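Local coordinates for putative archaeal ammonia monooxygenase subunit B (Candidatus Nitrosocaldus yellowstonii, PDB 4O65), which forms the copper-binding cupredoxin domain of subunit B of a putative ammonia monooxygenase, an enzyme presumed to oxidise ammonia, at residues Gln6-Ser9 with Lys13-Asp16; Phe30-Phe35 with Glu149-Glu154; Lys44-Met49 with Ala54-Val59; Ala76-Phe81 with Ile94-Pro99. All blocks are in the same frame, centred on the assembly; numbering follows the deposited sequence.

Contact 1 (Gln6-Ser9 with Lys13-Asp16); sequences QLQS and KIED
The side-chain amide of Gln-8 lies against the backbone of Ile-14 and uses both of its ends. Ile-14 N donates to Gln-8 OE1 over 2.8 Å, in a nearly straight bond (178°) with the donor tilted somewhat from the carbonyl plane. In return Gln-8 NE2 donates to Ile-14 O over 2.9 Å, meeting a lone pair in the carbonyl plane. The two bonds together fix the rotation of the amide, which a bend in the Gln-8 chain (chi2 -93°) brings round to this edge.

Lys-13 crosses the glutamine at about a right angle. With CG anti to the backbone N (chi1 -168°), its extended chain passes over one face of the amide, CG 3.5 Å from Gln-8 OE1 and CE 4.0 Å from Gln-8 NE2. Ile-14 CB is 3.6 Å from Gln-8 OE1.

In the cupredoxin beta-sandwich, the Ile-14 side chain lies about 7 Å from that of the copper ligand His-128. Strand 12-19, an outermost strand of the four-stranded antiparallel sheet, pairs with strand 59-68. The N-terminal loop holds on to it through Gln-8 and to strand 137-149 of the mixed sheet through Leu-7, while Ile-14 packs between the sheets on Leu-66, Thr-129 and Leu-131.

Contact 2 (Phe30-Phe35 with Glu149-Glu154); sequences FAKRTF and EGEPTE
Lys-32 lays its aliphatic chain past the carboxylate of Glu-151, so that methylene groups, more than the ammonium, make the contact. Its CD lies off one face near both oxygens, 3.6 Å from Glu-151 OE1, and CB sits 3.9 Å from Glu-151 OE2. The ammonium comes less close: Lys-32 NZ and Glu-151 OE1 form a long salt bridge at 4.0 Å. An extended lysine chain with CG anti to the backbone N (chi1 171°) takes NZ past the carboxylate. On the other side, Glu-151 CG stands between its own backbone N and carbonyl carbon (chi1 70°), and from there the straight chain reaches out to the helix. Attraction here is therefore probably modest and partly screened by solvent, since Lys-32 is exposed.

The carboxylate has a firmer hold in Ser-38, whose OG is hydrogen-bonded to Glu-151 OE2. Within the helix, Phe-30 O accepts both Thr-34 N and Thr-34 OG1, the hydroxyl at 2.8 Å, and the two donors arrive from opposite faces of its plane.

This surface contact, away from the copper site, ties helix 27-35 to the loop after the last strand of the cupredoxin domain, 137-149. Glu-29 accepts from Glu-151 N, Thr-26 binds Glu-151 O, and Thr-153 OG1 is hydrogen-bonded to Ala-28 N, while helix 40-47 packs against Phe-30 through Val-46 and against Thr-153 through Leu-43.

Contact 3 (Lys44-Met49 with Ala54-Val59); sequences KQVDAM and ARRQDV
The end of helix 40-47 returns through a short loop to a type I beta turn, Arg-56 to Val-59, with the two backbones nearest at Met-49 and Arg-56. This helix-to-strand connection leads into strand 59-68 of the cupredoxin beta-sandwich, and Arg-56 extends from the turn to the helix end. Its guanidinium is sandwiched: Val-46 CG1 lies over one face, 3.5 Å from CZ of Arg-56, and Val-59 CG2 covers the opposite one, both offset toward the rim. Met-49 crosses the arginine stem obliquely, its SD 3.7 Å from Arg-56 CG. Met-49 and Arg-55 cross at about a right angle, SD of Met-49 3.8 Å from CD of Arg-55.

At its edge the guanidinium grips Asp-58 side-on with two nitrogens in a salt bridge. Arg-56 NE donates to OD1 of Asp-58 at 3.0 Å, and NH2 to OD2; a bend at chi3 (66°) turns the group to face the aspartate. Ser-118 gives Asp-58 OD2 a second partner. Asp-47, salt-bridged to Lys-27, stays out of the guanidinium plane and is reached through water. One water donates to Asp-47 OD1 and accepts from Arg-56 NH2 at 2.9 Å; another donates to Asp-47 O over 2.7 Å and accepts from Arg-56 NH1.

Contact 4 (Ala76-Phe81 with Ile94-Pro99); sequences AWISLF and ISRDPP
The two sheets of the cupredoxin beta-sandwich are bridged here by one arginine, Arg-96, which reaches from strand 91-97 to the backbone of strand 74-81. Two of its nitrogens close on a single acceptor: Arg-96 NH2 donates to Ile-78 O over 3.0 Å and Arg-96 NE to the same oxygen over 3.1 Å. The oxygen lies at the guanidinium edge, within 2° of its plane. Relative to the carbonyl plane of Ile-78, NH2 lies in plane and NE is tilted 27° from it. This double donation fixes the turn of the guanidinium and gives the Ile-78 carbonyl two donors.

Strand 91-97 is an outermost strand of the four-stranded antiparallel sheet, and strand 74-81 belongs to the mixed sheet opposite, between strands 123-133 and 103-105. A classic beta bulge, Ile-94 and Ser-95 facing Cys-116, lies just before Arg-96. The arginine stem runs straight from CG to NE and slides past Ile-78 in the opposite direction, with Ile-78 CG2 4.2 Å from Arg-96 NE. Ser-79 CB adds a contact at the guanidinium edge, 4.1 Å from Arg-96 NH2. Phe-93 makes a cation-pi interaction with Arg-96, while Ile-78 itself packs on Tyr-113 and Leu-115 of strand 110-119.

Contact 4 is the most central, its centre about 7 Å from the chain centre. Contacts 1, 3 and 4 are partly buried; contact 2 lies at the surface. Contacts 2 and 3 lie side by side and hold the consecutive helices 27-35 and 40-47, with Phe-35 packing on Met-49. Contact 3 meets contact 4 through Ile-94, which touches Val-59 and Arg-56. Contact 1, across the chain centre from contacts 2 and 3, shares the four-stranded sheet with contact 4, each using one of its outermost strands. Side chains donate to backbone carbonyls in contacts 1 and 4, whereas contact 3 combines a buried arginine-aspartate pair with waters and contact 2 has methylene packing and a long salt bridge.

Contact 1 (Gln6-Ser9 with Lys13-Asp16)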
loop_
_atom_site.group_PDB
_atom_site.type_symbol
_atom_site.label_atom_id
_atom_site.label_comp_id
_atom_site.label_asym_id
_atom_site.label_seq_id
_atom_site.Cartn_x
_atom_site.Cartn_y
_atom_site.Cartn_z
ATOM N N GLN A 6 -23.325 2.117 0.654
ATOM C CA GLN A 6 -22.093 2.215 -0.210
ATOM C C GLN A 6 -20.844 2.766 0.510
ATOM O O GLN A 6 -20.915 3.602 1.422
ATOM C CB GLN A 6 -22.333 2.851 -1.601
ATOM C CG GLN A 6 -21.106 3.210 -2.489
ATOM C CD GLN A 6 -20.837 2.139 -3.561
ATOM O OE1 GLN A 6 -20.006 2.330 -4.440
ATOM N NE2 GLN A 6 -21.528 1.021 -3.488
ATOM N N LEU A 7 -19.687 2.266 0.096
ATOM C CA LEU A 7 -18.492 2.639 0.844
ATOM C C LEU A 7 -17.674 3.728 0.150
ATOM O O LEU A 7 -16.661 4.165 0.681
ATOM C CB LEU A 7 -17.632 1.414 1.096
ATOM C CG LEU A 7 -18.321 0.333 1.962
ATOM C CD1 LEU A 7 -17.358 -0.850 1.936
ATOM C CD2 LEU A 7 -18.429 0.919 3.357
ATOM N N GLN A 8 -18.125 4.169 -1.038
ATOM C CA GLN A 8 -17.484 5.332 -1.677
ATOM C C GLN A 8 -17.937 6.660 -1.035
ATOM O O GLN A 8 -19.126 6.821 -0.659
ATOM C CB GLN A 8 -17.881 5.409 -3.167
ATOM C CG GLN A 8 -17.358 4.186 -3.970
ATOM C CD GLN A 8 -15.987 4.449 -4.635
ATOM O OE1 GLN A 8 -15.312 5.478 -4.402
ATOM N NE2 GLN A 8 -15.593 3.529 -5.525
ATOM N N SER A 9 -16.992 7.593 -0.948
ATOM C CA SER A 9 -17.344 8.967 -0.628
ATOM C C SER A 9 -18.170 9.551 -1.770
ATOM O O SER A 9 -17.935 9.228 -2.936
ATOM C CB SER A 9 -16.066 9.786 -0.470
ATOM O OG SER A 9 -16.395 11.167 -0.280
ATOM N N LYS A 13 -14.732 10.028 -5.837
ATOM C CA LYS A 13 -14.908 8.581 -6.083
ATOM C C LYS A 13 -13.580 7.967 -6.429
ATOM O O LYS A 13 -12.749 8.596 -7.095
ATOM C CB LYS A 13 -15.890 8.376 -7.255
ATOM C CG LYS A 13 -16.352 6.936 -7.385
ATOM C CD LYS A 13 -17.658 6.773 -8.217
ATOM C CE LYS A 13 -17.988 5.277 -8.209
ATOM N NZ LYS A 13 -18.904 4.866 -9.301
ATOM N N ILE A 14 -13.376 6.731 -6.005
ATOM C CA ILE A 14 -12.160 5.961 -6.359
ATOM C C ILE A 14 -12.611 5.070 -7.537
ATOM O O ILE A 14 -13.475 4.183 -7.368
ATOM C CB ILE A 14 -11.783 5.081 -5.172
ATOM C CG1 ILE A 14 -11.344 5.999 -4.005
ATOM C CG2 ILE A 14 -10.668 4.045 -5.557
ATOM C CD1 ILE A 14 -11.242 5.172 -2.681
ATOM N N GLU A 15 -12.102 5.369 -8.727
ATOM C CA GLU A 15 -12.542 4.683 -9.928
ATOM C C GLU A 15 -11.412 3.857 -10.593
ATOM O O GLU A 15 -10.211 4.124 -10.365
ATOM C CB GLU A 15 -13.073 5.715 -10.935
ATOM C CG GLU A 15 -14.251 6.550 -10.346
ATOM C CD GLU A 15 -14.905 7.463 -11.373
ATOM O OE1 GLU A 15 -14.580 7.379 -12.596
ATOM O OE2 GLU A 15 -15.729 8.297 -10.950
ATOM N N ASP A 16 -11.826 2.829 -11.348
ATOM C CA ASP A 16 -10.861 2.062 -12.187
ATOM C C ASP A 16 -9.749 1.427 -11.364
ATOM O O ASP A 16 -8.600 1.322 -11.807
ATOM C CB ASP A 16 -10.329 2.974 -13.257
ATOM C CG ASP A 16 -11.484 3.502 -14.149
ATOM O OD1 ASP A 16 -12.248 2.690 -14.630
ATOM O OD2 ASP A 16 -11.686 4.682 -14.200
#

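Contact 2 (Phe30-Phe35 with Glu149-Glu154)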
loop_
_atom_site.group_PDB
_atom_site.type_symbol
_atom_site.label_atom_id
_atom_site.label_comp_id
_atom_site.label_asym_id
_atom_site.label_seq_id
_atom_site.Cartn_x
_atom_site.Cartn_y
_atom_site.Cartn_z
ATOM N N PHE A 30 10.341 -13.904 0.465
ATOM C CA PHE A 30 11.108 -13.495 -0.722
ATOM C C PHE A 30 12.607 -13.361 -0.414
ATOM O O PHE A 30 13.442 -13.869 -1.177
ATOM C CB PHE A 30 10.605 -12.174 -1.315
ATOM C CG PHE A 30 11.460 -11.713 -2.460
ATOM C CD1 PHE A 30 11.396 -12.359 -3.707
ATOM C CD2 PHE A 30 12.351 -10.632 -2.280
ATOM C CE1 PHE A 30 12.193 -11.930 -4.780
ATOM C CE2 PHE A 30 13.150 -10.203 -3.362
ATOM C CZ PHE A 30 13.048 -10.848 -4.606
ATOM N N ALA A 31 12.928 -12.762 0.725
ATOM C CA ALA A 31 14.350 -12.652 1.161
ATOM C C ALA A 31 14.982 -14.023 1.335
ATOM O O ALA A 31 16.131 -14.273 0.906
ATOM C CB ALA A 31 14.445 -11.861 2.452
ATOM N N LYS A 32 14.252 -14.913 1.992
ATOM C CA LYS A 32 14.757 -16.279 2.228
ATOM C C LYS A 32 15.069 -16.960 0.879
ATOM O O LYS A 32 16.120 -17.620 0.726
ATOM C CB LYS A 32 13.710 -17.077 3.054
ATOM C CG LYS A 32 14.000 -18.573 3.192
ATOM C CD LYS A 32 12.982 -19.244 4.106
ATOM C CE LYS A 32 13.470 -20.654 4.454
ATOM N NZ LYS A 32 12.375 -21.428 5.117
ATOM N N ARG A 33 14.146 -16.867 -0.066
ATOM C CA ARG A 33 14.240 -17.607 -1.357
ATOM C C ARG A 33 15.394 -17.021 -2.176
ATOM O O ARG A 33 16.132 -17.731 -2.870
ATOM C CB ARG A 33 12.910 -17.486 -2.163
ATOM C CG ARG A 33 11.818 -18.350 -1.500
ATOM C CD ARG A 33 10.491 -18.384 -2.262
ATOM N NE ARG A 33 9.475 -19.089 -1.472
ATOM C CZ ARG A 33 8.228 -19.387 -1.872
ATOM N NH1 ARG A 33 7.812 -19.084 -3.086
ATOM N NH2 ARG A 33 7.393 -20.011 -1.036
ATOM N N THR A 34 15.597 -15.717 -2.025
ATOM C CA THR A 34 16.508 -14.968 -2.943
ATOM C C THR A 34 17.929 -14.882 -2.411
ATOM O O THR A 34 18.903 -15.063 -3.168
ATOM C CB THR A 34 15.955 -13.538 -3.120
ATOM O OG1 THR A 34 14.639 -13.652 -3.688
ATOM C CG2 THR A 34 16.847 -12.704 -4.130
ATOM N N PHE A 35 18.014 -14.620 -1.102
ATOM C CA PHE A 35 19.288 -14.402 -0.363
ATOM C C PHE A 35 19.653 -15.488 0.616
ATOM O O PHE A 35 20.795 -15.567 1.011
ATOM C CB PHE A 35 19.279 -13.038 0.353
ATOM C CG PHE A 35 19.163 -11.873 -0.600
ATOM C CD1 PHE A 35 20.248 -11.472 -1.354
ATOM C CD2 PHE A 35 17.968 -11.181 -0.722
ATOM C CE1 PHE A 35 20.190 -10.436 -2.248
ATOM C CE2 PHE A 35 17.861 -10.129 -1.634
ATOM C CZ PHE A 35 18.960 -9.727 -2.403
ATOM N N GLU A 149 1.326 -15.837 1.137
ATOM C CA GLU A 149 1.907 -17.036 1.773
ATOM C C GLU A 149 3.319 -16.770 2.241
ATOM O O GLU A 149 3.989 -15.842 1.791
ATOM C CB GLU A 149 1.940 -18.190 0.784
ATOM C CG GLU A 149 0.571 -18.512 0.239
ATOM C CD GLU A 149 0.627 -19.697 -0.688
ATOM O OE1 GLU A 149 1.156 -19.584 -1.816
ATOM O OE2 GLU A 149 0.144 -20.754 -0.278
ATOM N N GLY A 150 3.798 -17.614 3.137
ATOM C CA GLY A 150 5.215 -17.511 3.502
ATOM C C GLY A 150 5.478 -17.103 4.926
ATOM O O GLY A 150 4.549 -16.803 5.702
ATOM N N GLU A 151 6.756 -17.087 5.292
ATOM C CA GLU A 151 7.070 -16.877 6.709
ATOM C C GLU A 151 6.787 -15.442 7.116
ATOM O O GLU A 151 6.895 -14.481 6.300
ATOM C CB GLU A 151 8.495 -17.315 7.037
ATOM C CG GLU A 151 9.536 -16.422 6.441
ATOM C CD GLU A 151 10.946 -16.989 6.614
ATOM O OE1 GLU A 151 11.112 -18.168 7.003
ATOM O OE2 GLU A 151 11.888 -16.236 6.349
ATOM N N PRO A 152 6.397 -15.255 8.383
ATOM C CA PRO A 152 6.162 -13.907 8.897
ATOM C C PRO A 152 7.419 -13.061 8.792
ATOM O O PRO A 152 8.516 -13.565 9.024
ATOM C CB PRO A 152 5.809 -14.156 10.393
ATOM C CG PRO A 152 5.247 -15.523 10.371
ATOM C CD PRO A 152 6.079 -16.309 9.380
ATOM N N THR A 153 7.288 -11.786 8.472
ATOM C CA THR A 153 8.433 -10.886 8.386
ATOM C C THR A 153 8.638 -10.286 9.796
ATOM O O THR A 153 7.715 -9.676 10.389
ATOM C CB THR A 153 8.210 -9.769 7.357
ATOM O OG1 THR A 153 7.834 -10.388 6.125
ATOM C CG2 THR A 153 9.472 -8.908 7.138
ATOM N N GLU A 154 9.856 -10.404 10.283
ATOM C CA GLU A 154 10.208 -9.864 11.603
ATOM C C GLU A 154 10.290 -8.340 11.594
ATOM O O GLU A 154 10.494 -7.672 10.543
ATOM C CB GLU A 154 11.559 -10.459 12.041
ATOM C CG GLU A 154 12.717 -9.843 11.238
ATOM C CD GLU A 154 14.069 -10.539 11.410
ATOM O OE1 GLU A 154 15.057 -9.842 11.711
ATOM O OE2 GLU A 154 14.167 -11.774 11.238
#

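Contact 3 (Lys44-Met49 with Ala54-Val59)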
loop_
_atom_site.group_PDB
_atom_site.type_symbol
_atom_site.label_atom_id
_atom_site.label_comp_id
_atom_site.label_asym_id
_atom_site.label_seq_id
_atom_site.Cartn_x
_atom_site.Cartn_y
_atom_site.Cartn_z
ATOM N N LYS A 44 16.618 -5.165 4.171
ATOM C CA LYS A 44 17.077 -3.912 3.521
ATOM C C LYS A 44 17.610 -4.061 2.095
ATOM O O LYS A 44 17.422 -3.179 1.273
ATOM C CB LYS A 44 18.119 -3.189 4.401
ATOM C CG LYS A 44 17.522 -2.774 5.739
ATOM C CD LYS A 44 18.563 -2.073 6.583
ATOM C CE LYS A 44 17.876 -1.186 7.626
ATOM N NZ LYS A 44 18.829 -0.800 8.721
ATOM N N GLN A 45 18.202 -5.208 1.768
ATOM C CA GLN A 45 18.612 -5.474 0.405
ATOM C C GLN A 45 17.351 -5.646 -0.480
ATOM O O GLN A 45 17.381 -5.276 -1.656
ATOM C CB GLN A 45 19.430 -6.742 0.305
ATOM C CG GLN A 45 20.742 -6.642 1.086
ATOM C CD GLN A 45 21.531 -7.923 0.963
ATOM O OE1 GLN A 45 21.421 -8.804 1.797
ATOM N NE2 GLN A 45 22.264 -8.055 -0.127
ATOM N N VAL A 46 16.320 -6.252 0.080
ATOM C CA VAL A 46 15.057 -6.407 -0.706
ATOM C C VAL A 46 14.490 -4.978 -0.911
ATOM O O VAL A 46 14.064 -4.567 -2.047
ATOM C CB VAL A 46 14.027 -7.277 0.041
ATOM C CG1 VAL A 46 12.668 -7.222 -0.688
ATOM C CG2 VAL A 46 14.528 -8.727 0.131
ATOM N N ASP A 47 14.478 -4.202 0.167
ATOM C CA ASP A 47 13.942 -2.807 0.055
ATOM C C ASP A 47 14.642 -2.004 -1.023
ATOM O O ASP A 47 13.990 -1.166 -1.723
ATOM C CB ASP A 47 14.084 -2.001 1.374
ATOM C CG ASP A 47 13.254 -2.532 2.493
ATOM O OD1 ASP A 47 12.273 -3.253 2.280
ATOM O OD2 ASP A 47 13.612 -2.215 3.646
ATOM N N ALA A 48 15.938 -2.233 -1.188
ATOM C CA ALA A 48 16.736 -1.564 -2.198
ATOM C C ALA A 48 16.255 -1.827 -3.637
ATOM O O ALA A 48 16.512 -1.024 -4.553
ATOM C CB ALA A 48 18.234 -1.916 -2.019
ATOM N N MET A 49 15.521 -2.924 -3.852
ATOM C CA MET A 49 14.965 -3.202 -5.175
ATOM C C MET A 49 13.832 -2.230 -5.534
ATOM O O MET A 49 13.460 -2.117 -6.725
ATOM C CB MET A 49 14.470 -4.649 -5.249
ATOM C CG MET A 49 15.636 -5.614 -5.003
ATOM S SD MET A 49 14.954 -7.271 -5.003
ATOM C CE MET A 49 16.384 -8.314 -4.604
ATOM N N ALA A 54 7.966 -7.513 -10.741
ATOM C CA ALA A 54 8.437 -8.577 -11.632
ATOM C C ALA A 54 9.577 -9.344 -11.000
ATOM O O ALA A 54 9.709 -10.558 -11.216
ATOM C CB ALA A 54 8.861 -8.022 -13.003
ATOM N N ARG A 55 10.389 -8.637 -10.227
ATOM C CA ARG A 55 11.511 -9.250 -9.483
ATOM C C ARG A 55 11.060 -9.736 -8.090
ATOM O O ARG A 55 11.431 -10.831 -7.655
ATOM C CB ARG A 55 12.631 -8.241 -9.375
ATOM C CG ARG A 55 13.905 -8.792 -8.705
ATOM C CD ARG A 55 15.073 -7.838 -8.741
ATOM N NE ARG A 55 15.962 -8.058 -9.893
ATOM C CZ ARG A 55 15.995 -7.224 -10.914
ATOM N NH1 ARG A 55 16.803 -7.409 -11.934
ATOM N NH2 ARG A 55 15.209 -6.169 -10.871
ATOM N N ARG A 56 10.304 -8.905 -7.390
ATOM C CA ARG A 56 9.946 -9.140 -5.968
ATOM C C ARG A 56 8.564 -9.735 -5.884
ATOM O O ARG A 56 7.563 -9.049 -6.200
ATOM C CB ARG A 56 9.869 -7.753 -5.288
ATOM C CG ARG A 56 11.211 -7.198 -4.916
ATOM C CD ARG A 56 11.029 -5.853 -4.237
ATOM N NE ARG A 56 10.332 -5.991 -2.932
ATOM C CZ ARG A 56 10.263 -5.021 -2.054
ATOM N NH1 ARG A 56 10.781 -3.819 -2.372
ATOM N NH2 ARG A 56 9.678 -5.218 -0.854
ATOM N N GLN A 57 8.456 -10.936 -5.322
ATOM C CA GLN A 57 7.166 -11.627 -5.276
ATOM C C GLN A 57 6.347 -11.183 -4.061
ATOM O O GLN A 57 5.259 -11.693 -3.873
ATOM C CB GLN A 57 7.345 -13.160 -5.166
ATOM C CG GLN A 57 7.461 -13.803 -6.541
ATOM C CD GLN A 57 8.811 -13.508 -7.101
ATOM O OE1 GLN A 57 9.811 -13.828 -6.488
ATOM N NE2 GLN A 57 8.847 -12.923 -8.328
ATOM N N ASP A 58 6.833 -10.198 -3.313
ATOM C CA ASP A 58 6.082 -9.652 -2.186
ATOM C C ASP A 58 5.377 -8.317 -2.496
ATOM O O ASP A 58 4.744 -7.722 -1.586
ATOM C CB ASP A 58 7.029 -9.423 -0.960
ATOM C CG ASP A 58 8.090 -8.407 -1.236
ATOM O OD1 ASP A 58 8.696 -8.448 -2.367
ATOM O OD2 ASP A 58 8.375 -7.603 -0.319
ATOM N N VAL A 59 5.481 -7.857 -3.746
ATOM C CA VAL A 59 5.047 -6.497 -4.062
ATOM C C VAL A 59 3.695 -6.487 -4.770
ATOM O O VAL A 59 3.460 -7.236 -5.719
ATOM C CB VAL A 59 6.114 -5.755 -4.888
ATOM C CG1 VAL A 59 5.577 -4.441 -5.459
ATOM C CG2 VAL A 59 7.344 -5.529 -4.020
HETATM O O HOH W 1 10.115 -2.868 0.729
HETATM O O HOH W 2 11.379 -0.772 -1.363
HETATM O O HOH W 3 14.702 -3.723 -8.742
#

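Contact 4 (Ala76-Phe81 with Ile94-Pro99)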
loop_
_atom_site.group_PDB
_atom_site.type_symbol
_atom_site.label_atom_id
_atom_site.label_comp_id
_atom_site.label_asym_id
_atom_site.label_seq_id
_atom_site.Cartn_x
_atom_site.Cartn_y
_atom_site.Cartn_z
ATOM N N ALA A 76 -6.196 15.505 0.523
ATOM C CA ALA A 76 -6.418 14.080 0.774
ATOM C C ALA A 76 -5.129 13.294 0.950
ATOM O O ALA A 76 -4.039 13.731 0.549
ATOM C CB ALA A 76 -7.246 13.503 -0.373
ATOM N N TRP A 77 -5.259 12.099 1.554
ATOM C CA TRP A 77 -4.175 11.116 1.553
ATOM C C TRP A 77 -4.766 9.732 1.296
ATOM O O TRP A 77 -5.991 9.517 1.435
ATOM C CB TRP A 77 -3.401 11.150 2.864
ATOM C CG TRP A 77 -4.210 10.905 4.117
ATOM C CD1 TRP A 77 -4.318 9.720 4.854
ATOM C CD2 TRP A 77 -4.975 11.900 4.857
ATOM N NE1 TRP A 77 -5.137 9.915 5.949
ATOM C CE2 TRP A 77 -5.547 11.212 6.005
ATOM C CE3 TRP A 77 -5.279 13.251 4.652
ATOM C CZ2 TRP A 77 -6.380 11.872 6.918
ATOM C CZ3 TRP A 77 -6.119 13.899 5.582
ATOM C CH2 TRP A 77 -6.642 13.215 6.685
ATOM N N ILE A 78 -3.901 8.823 0.836
ATOM C CA ILE A 78 -4.345 7.552 0.374
ATOM C C ILE A 78 -3.619 6.423 1.096
ATOM O O ILE A 78 -2.465 6.576 1.481
ATOM C CB ILE A 78 -4.119 7.511 -1.147
ATOM C CG1 ILE A 78 -4.755 6.298 -1.776
ATOM C CG2 ILE A 78 -2.626 7.659 -1.550
ATOM C CD1 ILE A 78 -5.086 6.703 -3.218
ATOM N N SER A 79 -4.308 5.310 1.327
ATOM C CA SER A 79 -3.690 4.205 2.001
ATOM C C SER A 79 -4.368 2.938 1.517
ATOM O O SER A 79 -5.232 3.016 0.652
ATOM C CB SER A 79 -3.788 4.359 3.512
ATOM O OG SER A 79 -5.136 4.474 3.945
ATOM N N LEU A 80 -3.970 1.804 2.095
ATOM C CA LEU A 80 -4.607 0.512 1.752
ATOM C C LEU A 80 -5.317 0.030 2.992
ATOM O O LEU A 80 -4.700 -0.102 4.110
ATOM C CB LEU A 80 -3.560 -0.491 1.266
ATOM C CG LEU A 80 -4.146 -1.796 0.718
ATOM C CD1 LEU A 80 -4.645 -1.574 -0.693
ATOM C CD2 LEU A 80 -3.101 -2.897 0.792
ATOM N N PHE A 81 -6.602 -0.244 2.837
ATOM C CA PHE A 81 -7.421 -0.815 3.912
ATOM C C PHE A 81 -7.453 -2.320 3.779
ATOM O O PHE A 81 -7.801 -2.818 2.724
ATOM C CB PHE A 81 -8.853 -0.254 3.836
ATOM C CG PHE A 81 -9.813 -0.887 4.823
ATOM C CD1 PHE A 81 -9.620 -0.740 6.202
ATOM C CD2 PHE A 81 -10.860 -1.648 4.359
ATOM C CE1 PHE A 81 -10.515 -1.329 7.100
ATOM C CE2 PHE A 81 -11.776 -2.235 5.245
ATOM C CZ PHE A 81 -11.602 -2.055 6.600
ATOM N N ILE A 94 5.829 1.086 -0.099
ATOM C CA ILE A 94 7.069 1.247 -0.807
ATOM C C ILE A 94 7.037 2.640 -1.450
ATOM O O ILE A 94 8.039 3.367 -1.392
ATOM C CB ILE A 94 7.279 0.167 -1.891
ATOM C CG1 ILE A 94 7.484 -1.200 -1.224
ATOM C CG2 ILE A 94 8.435 0.569 -2.854
ATOM C CD1 ILE A 94 7.325 -2.373 -2.188
ATOM N N SER A 95 5.913 2.992 -2.095
ATOM C CA SER A 95 5.808 4.249 -2.754
ATOM C C SER A 95 4.339 4.605 -3.007
ATOM O O SER A 95 3.433 3.765 -2.950
ATOM C CB SER A 95 6.609 4.278 -4.074
ATOM O OG SER A 95 6.048 3.398 -5.050
ATOM N N ARG A 96 4.122 5.896 -3.205
ATOM C CA ARG A 96 2.768 6.419 -3.500
ATOM C C ARG A 96 2.892 7.467 -4.568
ATOM O O ARG A 96 3.872 8.259 -4.586
ATOM C CB ARG A 96 2.158 7.144 -2.306
ATOM C CG ARG A 96 1.670 6.303 -1.157
ATOM C CD ARG A 96 1.470 7.296 -0.013
ATOM N NE ARG A 96 0.546 6.795 0.998
ATOM C CZ ARG A 96 0.934 6.172 2.109
ATOM N NH1 ARG A 96 2.239 5.976 2.343
ATOM N NH2 ARG A 96 0.027 5.757 2.989
ATOM N N ASP A 97 1.891 7.518 -5.460
ATOM C CA ASP A 97 1.757 8.654 -6.372
ATOM C C ASP A 97 0.284 9.022 -6.315
ATOM O O ASP A 97 -0.546 8.121 -6.421
ATOM C CB ASP A 97 2.127 8.206 -7.779
ATOM C CG ASP A 97 2.149 9.349 -8.775
ATOM O OD1 ASP A 97 2.553 10.478 -8.434
ATOM O OD2 ASP A 97 1.737 9.103 -9.917
ATOM N N PRO A 98 -0.053 10.302 -6.079
ATOM C CA PRO A 98 0.848 11.466 -5.791
ATOM C C PRO A 98 1.786 11.181 -4.597
ATOM O O PRO A 98 1.422 10.429 -3.703
ATOM C CB PRO A 98 -0.142 12.544 -5.346
ATOM C CG PRO A 98 -1.404 12.211 -6.075
ATOM C CD PRO A 98 -1.467 10.695 -5.993
ATOM N N PRO A 99 2.980 11.800 -4.572
ATOM C CA PRO A 99 3.977 11.518 -3.513
ATOM C C PRO A 99 3.826 12.218 -2.146
ATOM O O PRO A 99 4.378 11.728 -1.159
ATOM C CB PRO A 99 5.299 11.958 -4.175
ATOM C CG PRO A 99 4.896 13.049 -5.096
ATOM C CD PRO A 99 3.559 12.613 -5.666
#